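Local structure of ferric vibriobactin ABC transporter, periplasmic ferric vibriobactin-binding protein (Vibrio cholerae, 3R5T) at residues 15-20 with 112-117; 176-181 with 212-217. The protein binds ferric vibriobactin in the periplasm of Vibrio cholerae and probably delivers it to an ABC transporter for iron uptake. All coordinates share one frame; numbering follows the deposited sequence.

Contact 1 of 2, residues 15-20 with 112-117; sequences SITTIP and PTILVD. With MOH (methanol), chain D.
The amino-terminal beta hairpin of this solute-binding protein packs against the edge of a parallel sheet where Thr17, Ile19 and Pro20 meet Pro112, Thr113 and Ile114. Strands 16-19 and 113-116 run in roughly opposing directions, 134° apart, with 7.1 Å between their axes, too far for backbone pairing; the contact runs through side chains, one of them bonded to a backbone carbonyl. In this one hydrogen bond Thr17 OG1 donates to Thr113 O at 2.7 Å, tilted 30° out of the carbonyl plane. Thr17 OG1 is anti to its own carbonyl carbon (chi1 -64°), which leaves Thr17 CG2, anti to the backbone N, also against Thr113 O, at 3.5 Å. The hydroxyl also bonds to Asn11 ND2, which gives this buried oxygen a second partner. The rest of the contact is largely apolar. Ile114 CG2 lies 3.9 Å from Thr17 CB and also receives the tip of Ile19, whose CD1 stands 4.2 Å away. At the more exposed end the two proline rings cross obliquely, Pro20 CD to Pro112 CG at 3.6 Å. A methanol, probably from the crystallisation liquor, accepts a 2.8 Å bond at its O from Asp117 N. Strand 113-116 forms one outermost strand of the five-stranded parallel sheet, next to strand 89-93; strand 7-10 pairs with 16-19, and helix 123-134 sets Ala133 against both Ile19 and Ile114.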
ATOM      1  N   SER A  15     -21.087  -5.739  -7.192  1.00 26.40           N
ATOM      2  CA  SER A  15     -21.415  -7.117  -7.536  1.00 25.16           C
ATOM      3  C   SER A  15     -21.078  -8.047  -6.381  1.00 26.16           C
ATOM      4  O   SER A  15     -20.425  -7.647  -5.414  1.00 24.78           O
ATOM      5  CB  SER A  15     -20.672  -7.566  -8.797  1.00 23.23           C
ATOM      6  OG  SER A  15     -19.268  -7.615  -8.580  1.00 20.94           O
ATOM      7  N   ILE A  16     -21.524  -9.290  -6.490  1.00 23.38           N
ATOM      8  CA  ILE A  16     -21.171 -10.317  -5.520  1.00 23.18           C
ATOM      9  C   ILE A  16     -20.544 -11.527  -6.204  1.00 25.12           C
ATOM     10  O   ILE A  16     -20.775 -11.785  -7.390  1.00 26.95           O
ATOM     11  CB  ILE A  16     -22.378 -10.768  -4.658  1.00 22.53           C
ATOM     12  CG1 ILE A  16     -23.486 -11.372  -5.534  1.00 25.63           C
ATOM     13  CG2 ILE A  16     -22.888  -9.602  -3.830  1.00 22.62           C
ATOM     14  CD1 ILE A  16     -24.618 -12.023  -4.721  1.00 28.03           C
ATOM     15  N   THR A  17     -19.740 -12.262  -5.451  1.00 21.29           N
ATOM     16  CA  THR A  17     -19.148 -13.501  -5.932  1.00 23.47           C
ATOM     17  C   THR A  17     -19.377 -14.579  -4.903  1.00 22.39           C
ATOM     18  O   THR A  17     -19.065 -14.397  -3.732  1.00 20.50           O
ATOM     19  CB  THR A  17     -17.621 -13.362  -6.162  1.00 22.75           C
ATOM     20  OG1 THR A  17     -17.393 -12.409  -7.199  1.00 23.31           O
ATOM     21  CG2 THR A  17     -16.996 -14.699  -6.542  1.00 22.51           C
ATOM     22  N   THR A  18     -19.948 -15.698  -5.328  1.00 25.40           N
ATOM     23  CA  THR A  18     -20.071 -16.829  -4.434  1.00 26.67           C
ATOM     24  C   THR A  18     -18.811 -17.670  -4.492  1.00 24.90           C
ATOM     25  O   THR A  18     -18.366 -18.120  -5.556  1.00 26.04           O
ATOM     26  CB  THR A  18     -21.313 -17.673  -4.755  1.00 28.80           C
ATOM     27  OG1 THR A  18     -22.473 -16.863  -4.571  1.00 30.97           O
ATOM     28  CG2 THR A  18     -21.404 -18.890  -3.842  1.00 29.51           C
ATOM     29  N   ILE A  19     -18.201 -17.838  -3.331  1.00 23.06           N
ATOM     30  CA  ILE A  19     -17.039 -18.690  -3.204  1.00 23.50           C
ATOM     31  C   ILE A  19     -17.497 -20.027  -2.640  1.00 24.86           C
ATOM     32  O   ILE A  19     -17.907 -20.128  -1.485  1.00 24.45           O
ATOM     33  CB  ILE A  19     -15.981 -18.024  -2.312  1.00 24.12           C
ATOM     34  CG1 ILE A  19     -15.677 -16.606  -2.815  1.00 24.55           C
ATOM     35  CG2 ILE A  19     -14.730 -18.861  -2.258  1.00 24.19           C
ATOM     36  CD1 ILE A  19     -14.752 -15.828  -1.902  1.00 23.18           C
ATOM     37  N   PRO A  20     -17.472 -21.060  -3.481  1.00 24.66           N
ATOM     38  CA  PRO A  20     -18.106 -22.350  -3.173  1.00 29.03           C
ATOM     39  C   PRO A  20     -17.418 -23.118  -2.054  1.00 29.14           C
ATOM     40  O   PRO A  20     -18.072 -23.815  -1.277  1.00 31.63           O
ATOM     41  CB  PRO A  20     -17.971 -23.133  -4.490  1.00 28.95           C
ATOM     42  CG  PRO A  20     -17.697 -22.098  -5.538  1.00 29.31           C
ATOM     43  CD  PRO A  20     -16.959 -20.995  -4.859  1.00 26.34           C
ATOM     44  N   PRO A 112     -13.849 -18.523  -9.260  1.00 21.76           N
ATOM     45  CA  PRO A 112     -14.478 -17.411  -8.539  1.00 19.02           C
ATOM     46  C   PRO A 112     -13.523 -16.228  -8.481  1.00 17.39           C
ATOM     47  O   PRO A 112     -12.373 -16.375  -8.061  1.00 16.84           O
ATOM     48  CB  PRO A 112     -14.707 -17.986  -7.141  1.00 20.80           C
ATOM     49  CG  PRO A 112     -14.899 -19.473  -7.391  1.00 22.47           C
ATOM     50  CD  PRO A 112     -13.928 -19.793  -8.510  1.00 21.84           C
ATOM     51  N   THR A 113     -13.993 -15.066  -8.911  1.00 17.22           N
ATOM     52  CA  THR A 113     -13.154 -13.879  -9.034  1.00 18.69           C
ATOM     53  C   THR A 113     -13.724 -12.750  -8.181  1.00 17.78           C
ATOM     54  O   THR A 113     -14.908 -12.432  -8.279  1.00 19.28           O
ATOM     55  CB  THR A 113     -13.056 -13.467 -10.523  1.00 19.66           C
ATOM     56  OG1 THR A 113     -12.442 -14.534 -11.246  1.00 18.86           O
ATOM     57  CG2 THR A 113     -12.215 -12.211 -10.713  1.00 17.05           C
ATOM     58  N   ILE A 114     -12.877 -12.171  -7.333  1.00 15.97           N
ATOM     59  CA  ILE A 114     -13.292 -11.082  -6.449  1.00 17.56           C
ATOM     60  C   ILE A 114     -12.538  -9.785  -6.746  1.00 17.93           C
ATOM     61  O   ILE A 114     -11.426  -9.802  -7.292  1.00 16.96           O
ATOM     62  CB  ILE A 114     -13.171 -11.467  -4.955  1.00 16.92           C
ATOM     63  CG1 ILE A 114     -11.697 -11.696  -4.544  1.00 16.28           C
ATOM     64  CG2 ILE A 114     -14.086 -12.667  -4.657  1.00 17.39           C
ATOM     65  CD1 ILE A 114     -11.507 -11.802  -3.013  1.00 14.81           C
ATOM     66  N   LEU A 115     -13.168  -8.671  -6.386  1.00 18.74           N
ATOM     67  CA  LEU A 115     -12.680  -7.337  -6.728  1.00 17.80           C
ATOM     68  C   LEU A 115     -12.637  -6.469  -5.464  1.00 18.36           C
ATOM     69  O   LEU A 115     -13.665  -6.269  -4.798  1.00 17.36           O
ATOM     70  CB  LEU A 115     -13.620  -6.729  -7.771  1.00 16.33           C
ATOM     71  CG  LEU A 115     -13.430  -5.285  -8.216  1.00 15.33           C
ATOM     72  CD1 LEU A 115     -12.081  -5.104  -8.896  1.00 16.24           C
ATOM     73  CD2 LEU A 115     -14.561  -4.843  -9.128  1.00 15.83           C
ATOM     74  N   VAL A 116     -11.440  -5.960  -5.153  1.00 17.53           N
ATOM     75  CA  VAL A 116     -11.189  -5.159  -3.960  1.00 18.37           C
ATOM     76  C   VAL A 116     -10.513  -3.851  -4.355  1.00 15.74           C
ATOM     77  O   VAL A 116      -9.820  -3.764  -5.372  1.00 15.79           O
ATOM     78  CB  VAL A 116     -10.306  -5.921  -2.929  1.00 17.81           C
ATOM     79  CG1 VAL A 116     -11.032  -7.175  -2.445  1.00 18.00           C
ATOM     80  CG2 VAL A 116      -8.936  -6.276  -3.530  1.00 15.26           C
ATOM     81  N   ASP A 117     -10.744  -2.815  -3.561  1.00 17.60           N
ATOM     82  CA  ASP A 117     -10.108  -1.528  -3.783  1.00 18.40           C
ATOM     83  C   ASP A 117      -9.156  -1.262  -2.631  1.00 18.35           C
ATOM     84  O   ASP A 117      -9.586  -1.095  -1.482  1.00 18.12           O
ATOM     85  CB  ASP A 117     -11.165  -0.433  -3.882  1.00 16.94           C
ATOM     86  CG  ASP A 117     -10.581   0.911  -4.293  1.00 17.36           C
ATOM     87  OD1 ASP A 117      -9.339   1.026  -4.404  1.00 16.71           O
ATOM     88  OD2 ASP A 117     -11.386   1.842  -4.501  1.00 20.63           O
TER
HETATM   89  C   MOH D   3     -13.486  -2.769  -1.869  1.00 15.88           C
HETATM   90  O   MOH D   3     -12.283  -3.272  -1.296  1.00 19.71           O

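Contact 2 of 2, residues 176-181 with 212-217; sequences VNAVAK and RDFLRI. With VBN ((4S,5R)-N-{3-[(2,3-dihydroxybenzoyl)amino]propyl}-2-(2,3-dihydroxyphenyl)-N-[3-({[(4S,5R)-2-(2,3-dihydroxyphenyl)-5-met hyl-4,5-dihydro-1,3-oxazol-4-yl]carbonyl}amino)propyl]-5-methyl-4,5-dihydro-1,3-oxazole-4-carboxamide), chain B.
Lys181, Ile217 and Phe214 bury the most surface where strands 177-180 and 214-217 pair as antiparallel neighbours, and they lie at different points along the pair. At one end, Lys181 N donates to Asp213 O at 2.9 Å, while the aliphatic chain of Lys181 lies against the backbone of residues 212-215; its bend at chi3 (53°) brings Lys181 CE to 3.7 Å from Arg212 O. The ammonium continues to His211 O. At the other end Ile217 and Asn177 form a hydrogen-bonded pair through both backbone groups, as do Val179 and Leu215 in the middle. Ile217 CD1 meets Val179 CG2 at 3.7 Å on the face these two share with Leu215. On the other face Phe214 lies between protein and siderophore. Ala180 CB makes a CH-pi contact over one side of its ring, 3.9 Å from the centroid, and vibriobactin atom CAL lies over the opposite side, toward the rim. Beside it, Arg216, bent at chi2 (62°) where its CD passes Ala178 CB, extends on so that Arg216 NH2 comes within 3.2 Å of vibriobactin OAJ; the side chain is about 4 Å from the ferric ion. The guanidinium is steadied by its NH1, which bonds in its own plane to Phe214 O and forms a salt bridge with Asp213 OD1. That oxygen also accepts from Phe214 N, both donors approaching from the same face of the carboxylate. Strand 214-217 is an outermost strand of the mixed five-stranded sheet; strand 177-180 separates it from strand 165-169, with whose Ser169 and Ile167 Ala178 and Ala180 make backbone hydrogen bonds.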
ATOM      1  N   VAL A 176       2.987  16.058 -13.326  1.00 14.06           N
ATOM      2  CA  VAL A 176       1.983  15.911 -12.290  1.00 17.74           C
ATOM      3  C   VAL A 176       2.617  15.166 -11.119  1.00 14.09           C
ATOM      4  O   VAL A 176       3.209  14.103 -11.295  1.00 16.43           O
ATOM      5  CB  VAL A 176       0.736  15.157 -12.818  1.00 17.29           C
ATOM      6  CG1 VAL A 176      -0.129  14.651 -11.654  1.00 16.33           C
ATOM      7  CG2 VAL A 176      -0.056  16.063 -13.760  1.00 16.94           C
ATOM      8  N   ASN A 177       2.506  15.732  -9.917  1.00 16.10           N
ATOM      9  CA  ASN A 177       3.008  15.102  -8.701  1.00 14.89           C
ATOM     10  C   ASN A 177       1.813  14.631  -7.877  1.00 15.52           C
ATOM     11  O   ASN A 177       0.661  14.794  -8.291  1.00 15.25           O
ATOM     12  CB  ASN A 177       3.840  16.105  -7.889  1.00 16.13           C
ATOM     13  CG  ASN A 177       5.231  16.366  -8.498  1.00 17.29           C
ATOM     14  OD1 ASN A 177       6.248  16.046  -7.872  1.00 16.28           O
ATOM     15  ND2 ASN A 177       5.284  16.933  -9.718  1.00 17.44           N
ATOM     16  N   ALA A 178       2.043  14.094  -6.689  1.00 13.84           N
ATOM     17  CA  ALA A 178       0.893  13.616  -5.917  1.00 15.97           C
ATOM     18  C   ALA A 178       1.096  13.727  -4.420  1.00 15.57           C
ATOM     19  O   ALA A 178       2.229  13.695  -3.933  1.00 16.52           O
ATOM     20  CB  ALA A 178       0.521  12.186  -6.309  1.00 15.46           C
ATOM     21  N   VAL A 179      -0.015  13.866  -3.695  1.00 15.94           N
ATOM     22  CA  VAL A 179       0.032  14.043  -2.250  1.00 14.74           C
ATOM     23  C   VAL A 179      -0.984  13.119  -1.570  1.00 12.90           C
ATOM     24  O   VAL A 179      -2.152  13.069  -1.959  1.00 14.77           O
ATOM     25  CB  VAL A 179      -0.264  15.510  -1.868  1.00 15.94           C
ATOM     26  CG1 VAL A 179      -0.203  15.700  -0.354  1.00 15.25           C
ATOM     27  CG2 VAL A 179       0.699  16.478  -2.578  1.00 17.23           C
ATOM     28  N   ALA A 180      -0.548  12.418  -0.533  1.00 14.98           N
ATOM     29  CA  ALA A 180      -1.431  11.445   0.130  1.00 16.34           C
ATOM     30  C   ALA A 180      -2.685  12.055   0.749  1.00 16.44           C
ATOM     31  O   ALA A 180      -2.642  13.131   1.354  1.00 16.67           O
ATOM     32  CB  ALA A 180      -0.670  10.621   1.214  1.00 13.34           C
ATOM     33  N   LYS A 181      -3.793  11.329   0.614  1.00 15.14           N
ATOM     34  CA  LYS A 181      -5.086  11.734   1.161  1.00 15.86           C
ATOM     35  C   LYS A 181      -5.369  10.973   2.449  1.00 15.70           C
ATOM     36  O   LYS A 181      -4.752   9.936   2.717  1.00 16.04           O
ATOM     37  CB  LYS A 181      -6.194  11.500   0.124  1.00 15.93           C
ATOM     38  CG  LYS A 181      -6.065  12.413  -1.097  1.00 16.96           C
ATOM     39  CD  LYS A 181      -7.028  12.039  -2.213  1.00 19.88           C
ATOM     40  CE  LYS A 181      -8.451  11.960  -1.714  1.00 26.17           C
ATOM     41  NZ  LYS A 181      -9.397  11.900  -2.860  1.00 28.12           N
ATOM     42  N   ARG A 212      -8.468   8.068  -4.759  1.00 16.12           N
ATOM     43  CA  ARG A 212      -8.776   8.128  -3.334  1.00 15.65           C
ATOM     44  C   ARG A 212      -7.526   8.028  -2.458  1.00 14.59           C
ATOM     45  O   ARG A 212      -7.573   8.393  -1.273  1.00 15.99           O
ATOM     46  CB  ARG A 212      -9.777   7.030  -2.987  1.00 17.17           C
ATOM     47  CG  ARG A 212     -11.137   7.283  -3.625  1.00 19.67           C
ATOM     48  CD  ARG A 212     -12.109   6.121  -3.445  1.00 22.19           C
ATOM     49  NE  ARG A 212     -11.784   4.991  -4.313  1.00 23.00           N
ATOM     50  CZ  ARG A 212     -12.016   4.960  -5.623  1.00 22.25           C
ATOM     51  NH1 ARG A 212     -12.567   6.003  -6.229  1.00 21.95           N
ATOM     52  NH2 ARG A 212     -11.699   3.887  -6.329  1.00 21.61           N
ATOM     53  N   ASP A 213      -6.426   7.544  -3.035  1.00 14.55           N
ATOM     54  CA  ASP A 213      -5.187   7.324  -2.285  1.00 14.44           C
ATOM     55  C   ASP A 213      -4.286   8.562  -2.234  1.00 16.43           C
ATOM     56  O   ASP A 213      -4.000   9.099  -1.152  1.00 15.33           O
ATOM     57  CB  ASP A 213      -4.420   6.070  -2.802  1.00 15.67           C
ATOM     58  CG  ASP A 213      -4.071   6.102  -4.309  1.00 15.01           C
ATOM     59  OD1 ASP A 213      -4.707   6.827  -5.099  1.00 13.58           O
ATOM     60  OD2 ASP A 213      -3.153   5.348  -4.696  1.00 14.76           O
ATOM     61  N   PHE A 214      -3.845   8.999  -3.412  1.00 15.67           N
ATOM     62  CA  PHE A 214      -3.069  10.226  -3.532  1.00 17.10           C
ATOM     63  C   PHE A 214      -3.780  11.153  -4.494  1.00 16.14           C
ATOM     64  O   PHE A 214      -4.224  10.721  -5.565  1.00 16.25           O
ATOM     65  CB  PHE A 214      -1.660   9.940  -4.085  1.00 15.29           C
ATOM     66  CG  PHE A 214      -0.697   9.356  -3.073  1.00 13.91           C
ATOM     67  CD1 PHE A 214       0.402  10.080  -2.643  1.00 13.30           C
ATOM     68  CD2 PHE A 214      -0.898   8.084  -2.559  1.00 13.56           C
ATOM     69  CE1 PHE A 214       1.290   9.533  -1.719  1.00 13.61           C
ATOM     70  CE2 PHE A 214      -0.014   7.541  -1.629  1.00 14.38           C
ATOM     71  CZ  PHE A 214       1.071   8.280  -1.203  1.00 15.68           C
ATOM     72  N   LEU A 215      -3.852  12.432  -4.140  1.00 13.34           N
ATOM     73  CA  LEU A 215      -4.399  13.440  -5.035  1.00 14.80           C
ATOM     74  C   LEU A 215      -3.302  13.768  -6.036  1.00 15.65           C
ATOM     75  O   LEU A 215      -2.201  14.182  -5.641  1.00 15.04           O
ATOM     76  CB  LEU A 215      -4.790  14.718  -4.270  1.00 14.66           C
ATOM     77  CG  LEU A 215      -5.590  15.742  -5.083  1.00 17.77           C
ATOM     78  CD1 LEU A 215      -6.956  15.195  -5.425  1.00 20.43           C
ATOM     79  CD2 LEU A 215      -5.758  17.037  -4.308  1.00 17.10           C
ATOM     80  N   ARG A 216      -3.590  13.580  -7.325  1.00 16.91           N
ATOM     81  CA  ARG A 216      -2.669  13.977  -8.379  1.00 16.10           C
ATOM     82  C   ARG A 216      -2.857  15.465  -8.651  1.00 17.20           C
ATOM     83  O   ARG A 216      -3.988  15.929  -8.811  1.00 22.37           O
ATOM     84  CB  ARG A 216      -2.917  13.152  -9.639  1.00 14.86           C
ATOM     85  CG  ARG A 216      -2.185  11.832  -9.665  1.00 17.05           C
ATOM     86  CD  ARG A 216      -2.586  10.895  -8.556  1.00 12.66           C
ATOM     87  NE  ARG A 216      -2.216   9.536  -8.938  1.00 13.21           N
ATOM     88  CZ  ARG A 216      -2.536   8.443  -8.262  1.00 14.28           C
ATOM     89  NH1 ARG A 216      -3.200   8.525  -7.113  1.00 14.22           N
ATOM     90  NH2 ARG A 216      -2.148   7.258  -8.727  1.00 15.92           N
ATOM     91  N   ILE A 217      -1.749  16.210  -8.703  1.00 17.05           N
ATOM     92  CA  ILE A 217      -1.807  17.670  -8.764  1.00 15.97           C
ATOM     93  C   ILE A 217      -0.751  18.252  -9.724  1.00 18.00           C
ATOM     94  O   ILE A 217       0.317  17.669  -9.901  1.00 19.17           O
ATOM     95  CB  ILE A 217      -1.607  18.292  -7.347  1.00 18.73           C
ATOM     96  CG1 ILE A 217      -0.184  18.017  -6.845  1.00 19.52           C
ATOM     97  CG2 ILE A 217      -2.666  17.771  -6.356  1.00 20.21           C
ATOM     98  CD1 ILE A 217       0.166  18.693  -5.540  1.00 17.82           C
TER
HETATM   99  C   VBN B   1       2.216   6.000 -12.665  1.00 20.18           C
HETATM  100  N   VBN B   1       0.504   4.234 -12.056  1.00 17.13           N
HETATM  101  O   VBN B   1       1.424   6.880 -12.605  1.00 19.18           O
HETATM  102  CA  VBN B   1       1.783   4.540 -12.672  1.00 19.99           C
HETATM  103  CB  VBN B   1       1.580   3.938 -14.114  1.00 21.71           C
HETATM  104  CAB VBN B   1       7.222   0.386  -8.467  1.00 20.62           C
HETATM  105  OAC VBN B   1       3.310   9.353  -8.409  1.00 20.17           O
HETATM  106  OAD VBN B   1       5.638   2.043 -12.433  1.00 19.30           O
HETATM  107  OAF VBN B   1      -0.175   4.472  -7.898  1.00 15.06           O
HETATM  108  OAG VBN B   1      -4.321   4.729 -10.080  1.00 16.45           O
HETATM  109  OAH VBN B   1      -0.679   2.136  -9.778  1.00 14.35           O
HETATM  110  OAI VBN B   1       1.367   5.821  -9.596  1.00 16.62           O
HETATM  111  OAJ VBN B   1      -1.637   4.699 -10.521  1.00 13.91           O
HETATM  112  OAK VBN B   1       1.956   2.766  -9.956  1.00 14.83           O
HETATM  113  CAL VBN B   1       0.796   7.354  -5.721  1.00 16.82           C
HETATM  114  CAM VBN B   1      -4.123   3.935 -13.715  1.00 20.99           C
HETATM  115  CAN VBN B   1       0.910  -1.169  -9.169  1.00 14.64           C
HETATM  116  CAO VBN B   1       0.171   6.130  -6.136  1.00 15.82           C
HETATM  117  CAP VBN B   1      -4.671   4.191 -12.426  1.00 18.90           C
HETATM  118  CAQ VBN B   1      -0.118  -0.178  -9.303  1.00 13.51           C
HETATM  119  CAR VBN B   1       1.631   8.097  -6.634  1.00 18.33           C
HETATM  120  CAS VBN B   1      -2.736   3.954 -13.920  1.00 19.79           C
HETATM  121  CAT VBN B   1       2.275  -0.822  -9.335  1.00 15.99           C
HETATM  122  CAU VBN B   1       4.390   8.537 -12.026  1.00 20.51           C
HETATM  123  CAV VBN B   1       6.071   5.642 -13.023  1.00 19.77           C
HETATM  124  CAW VBN B   1       3.224   9.120 -11.211  1.00 18.84           C
HETATM  125  CAX VBN B   1       7.089   4.485 -12.897  1.00 20.46           C
HETATM  126  CAY VBN B   1       3.993   7.675 -13.226  1.00 18.93           C
HETATM  127  CAZ VBN B   1       4.598   5.204 -13.073  1.00 18.41           C
HETATM  128  NBB VBN B   1       2.567   8.220 -10.267  1.00 15.34           N
HETATM  129  NBC VBN B   1       6.949   3.806 -11.610  1.00 20.29           N
HETATM  130  NBD VBN B   1       4.492   2.194  -9.662  1.00 18.28           N
HETATM  131  OBF VBN B   1       5.020  -0.088  -9.605  1.00 16.84           O
HETATM  132  CBG VBN B   1       2.667   8.464  -8.846  1.00 19.44           C
HETATM  133  CBH VBN B   1       6.158   2.577 -11.496  1.00 19.50           C
HETATM  134  CBJ VBN B   1      -0.460   4.411 -13.111  1.00 18.37           C
HETATM  135  CBK VBN B   1       0.385   5.653  -7.462  1.00 15.62           C
HETATM  136  CBL VBN B   1      -3.819   4.473 -11.343  1.00 16.86           C
HETATM  137  CBM VBN B   1       0.257   1.132  -9.596  1.00 13.84           C
HETATM  138  CBN VBN B   1       1.168   6.354  -8.331  1.00 16.50           C
HETATM  139  CBO VBN B   1      -2.501   4.489 -11.552  1.00 15.74           C
HETATM  140  CBP VBN B   1       1.576   1.459  -9.756  1.00 14.65           C
HETATM  141  CBQ VBN B   1       1.819   7.629  -7.894  1.00 18.60           C
HETATM  142  CBR VBN B   1      -1.935   4.197 -12.878  1.00 17.09           C
HETATM  143  CBS VBN B   1       2.627   0.449  -9.597  1.00 15.58           C
HETATM  144  CBU VBN B   1       6.339   0.606  -9.682  1.00 18.19           C
HETATM  145  CBW VBN B   1       4.040   0.859  -9.898  1.00 17.56           C
HETATM  146  CBX VBN B   1       5.901   2.106 -10.070  1.00 18.78           C
HETATM  147  NBY VBN B   1       3.621   6.288 -12.931  1.00 20.43           N
HETATM  148  OG1 VBN B   1       0.115   4.096 -14.360  1.00 21.39           O
HETATM  149  CG2 VBN B   1       2.226   2.599 -14.435  1.00 23.10           C

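Contact 1 precedes contact 2 along the chain, and they lie about 28 Å apart, centre to centre. Contact 1 packs the hairpin strand 16-19 against the parallel sheet of the amino-terminal lobe; contact 2 pairs two strands within the mixed sheet of the carboxy-terminal lobe. Ferric vibriobactin sits between the lobes, as in other binding proteins of this family, and Asp213, Phe214 and Arg216 of contact 2 supply part of the pocket wall. The two contacts are joined directly across the cleft by a salt bridge, Asp117 OD2 to Arg212 NH2 at 2.8 Å. It ties the loop after strand 113-116 to the one before strand 214-217, consistent with a closed, ligand-bound arrangement.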